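Local atomic coordinates of MaoC family protein (Mycobacterium tuberculosis H37Rv, PDB entry 3KHP), a protein that probably catalyses the reversible dehydration of 3-hydroxyacyl thioesters, such as 3-hydroxyacyl-CoA, to the corresponding enoyl thioesters, as a MaoC-family hydratase/dehydratase. Residues A[184-189]-A[272-277]. Residues are numbered along the deposited sequence; the frame is centred on the assembly and turned at random.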
# COMPACT_ATOMS: atom_id res chain seq x y z
N ARG A 184 19.92 -7.45 32.12
CA ARG A 184 20.67 -8.46 31.36
C ARG A 184 20.53 -8.18 29.88
O ARG A 184 19.84 -7.24 29.47
CB ARG A 184 20.19 -9.88 31.68
CG ARG A 184 18.76 -10.15 31.28
CD ARG A 184 18.25 -11.40 31.97
NE ARG A 184 16.79 -11.51 31.91
CZ ARG A 184 16.12 -11.90 30.84
NH1 ARG A 184 14.80 -11.97 30.85
NH2 ARG A 184 16.78 -12.21 29.74
N HIS A 185 21.20 -9.00 29.07
CA HIS A 185 21.11 -8.87 27.63
C HIS A 185 19.71 -9.30 27.19
O HIS A 185 19.11 -10.17 27.81
CB HIS A 185 22.15 -9.74 26.92
CG HIS A 185 23.55 -9.22 27.03
ND1 HIS A 185 24.66 -10.02 26.83
CD2 HIS A 185 24.02 -7.98 27.32
CE1 HIS A 185 25.75 -9.29 26.98
NE2 HIS A 185 25.39 -8.05 27.28
N PRO A 186 19.20 -8.70 26.12
CA PRO A 186 17.91 -9.16 25.60
C PRO A 186 17.93 -10.65 25.22
O PRO A 186 18.93 -11.17 24.78
CB PRO A 186 17.69 -8.29 24.36
CG PRO A 186 18.97 -7.59 24.09
CD PRO A 186 19.79 -7.61 25.33
N ASP A 187 16.80 -11.30 25.41
CA ASP A 187 16.62 -12.67 25.00
C ASP A 187 16.62 -12.79 23.47
O ASP A 187 16.98 -13.83 22.92
CB ASP A 187 15.30 -13.20 25.59
CG ASP A 187 15.31 -13.23 27.12
OD1 ASP A 187 16.38 -13.51 27.69
OD2 ASP A 187 14.28 -12.98 27.76
N ALA A 188 16.22 -11.73 22.77
CA ALA A 188 16.14 -11.80 21.31
C ALA A 188 16.21 -10.40 20.71
O ALA A 188 15.72 -9.42 21.29
CB ALA A 188 14.86 -12.52 20.88
N ARG A 189 16.92 -10.33 19.59
CA ARG A 189 17.01 -9.12 18.79
C ARG A 189 16.54 -9.45 17.38
O ARG A 189 17.18 -10.23 16.68
CB ARG A 189 18.45 -8.60 18.79
CG ARG A 189 18.59 -7.19 18.22
CD ARG A 189 20.05 -6.75 18.16
NE ARG A 189 20.54 -6.33 19.47
CZ ARG A 189 20.49 -5.08 19.93
NH1 ARG A 189 19.98 -4.10 19.17
NH2 ARG A 189 20.96 -4.82 21.14
N SER A 272 15.53 -2.48 14.91
CA SER A 272 15.89 -3.59 15.82
C SER A 272 15.03 -3.67 17.05
O SER A 272 15.17 -2.85 17.94
CB SER A 272 17.30 -3.41 16.40
OG SER A 272 18.28 -3.71 15.47
N THR A 273 14.20 -4.70 17.14
CA THR A 273 13.36 -4.89 18.29
C THR A 273 14.00 -5.87 19.28
O THR A 273 14.18 -7.04 18.98
CB THR A 273 12.02 -5.34 17.86
OG1 THR A 273 11.50 -4.35 16.99
CG2 THR A 273 11.10 -5.46 19.03
N VAL A 274 14.36 -5.35 20.44
CA VAL A 274 15.02 -6.10 21.49
C VAL A 274 14.01 -6.50 22.54
O VAL A 274 13.26 -5.68 23.04
CB VAL A 274 16.19 -5.32 22.16
CG1 VAL A 274 17.39 -5.40 21.28
CG2 VAL A 274 15.82 -3.86 22.46
N ILE A 275 13.99 -7.78 22.85
CA ILE A 275 12.91 -8.36 23.60
C ILE A 275 13.48 -9.09 24.83
O ILE A 275 14.58 -9.63 24.77
CB ILE A 275 12.13 -9.34 22.72
CG1 ILE A 275 11.65 -8.66 21.43
CG2 ILE A 275 10.97 -9.95 23.51
CD1 ILE A 275 11.02 -9.62 20.41
N TRP A 276 12.72 -9.08 25.92
CA TRP A 276 13.07 -9.78 27.14
C TRP A 276 11.85 -10.52 27.59
O TRP A 276 10.82 -9.87 27.87
CB TRP A 276 13.44 -8.80 28.27
CG TRP A 276 14.72 -8.09 28.13
CD1 TRP A 276 15.90 -8.42 28.71
CD2 TRP A 276 14.97 -6.91 27.37
NE1 TRP A 276 16.88 -7.51 28.36
CE2 TRP A 276 16.32 -6.58 27.54
CE3 TRP A 276 14.17 -6.09 26.57
CZ2 TRP A 276 16.90 -5.48 26.93
CZ3 TRP A 276 14.75 -4.99 25.98
CH2 TRP A 276 16.09 -4.69 26.16
N ARG A 277 11.93 -11.85 27.66
CA ARG A 277 10.86 -12.65 28.25
C ARG A 277 10.92 -12.49 29.76
O ARG A 277 11.96 -12.69 30.38
CB ARG A 277 10.99 -14.13 27.87
CG ARG A 277 10.64 -14.41 26.42
CD ARG A 277 10.90 -15.85 26.05
NE ARG A 277 10.39 -16.16 24.72
CZ ARG A 277 11.10 -16.04 23.60
NH1 ARG A 277 12.36 -15.61 23.64
NH2 ARG A 277 10.55 -16.35 22.44
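Ala188 and Ile275 form an antiparallel hydrogen-bonded pair where strand 188-192, outermost in this chain, joins the antiparallel sheet of the MaoC-like hot-dog fold beside strand 271-279. Ile275 N donates to Ala188 O (2.8 Å), while Ile275 O receives only weak bonds from the amides of Asp187 and Ala188. Two residues thus face one, a classic beta bulge at the start of the edge strand. Next along, Arg189 and Val274 make a non-hydrogen-bonded pair. In one of two deposited conformers of Arg189, the bend at chi3 (-78°) lays the guanidinium face on Val274 CG1, 3.4 Å from Arg189 CZ; the contact is tentative to that extent.

Before the bulge, the incoming loop runs over one face of Trp276 and along its NE1 edge. Pro186 CA lies over the five-membered ring in a CH-pi contact, 3.6 Å from the centroid, and Pro186 CG reaches Val274 CG1 at 3.9 Å. Indole NE1 of Trp276 donates almost straight (170°) to Arg184 O at 3.2 Å; the oxygen lies in the ring plane, although the donor sits above the carbonyl plane. Phe181 meets the indole edge-to-face. On the opposite sheet face from Val274, Ile275 packs on Leu242 of helix 231-245.

Arg277 continues the strand, and in one of its two deposited conformers its guanidinium forms a salt bridge with Glu245. Arg184 turns back to Asp187 in a salt bridge whose NH2-OD1 separation, 2.5 Å, is too short to be taken literally; its guanidinium plane stands 73° from the indole. The aspartate is gripped from both segments: OD2 takes Arg184 NH1 on its syn side and, through its anti lone pair, Arg277 N at 2.6 Å.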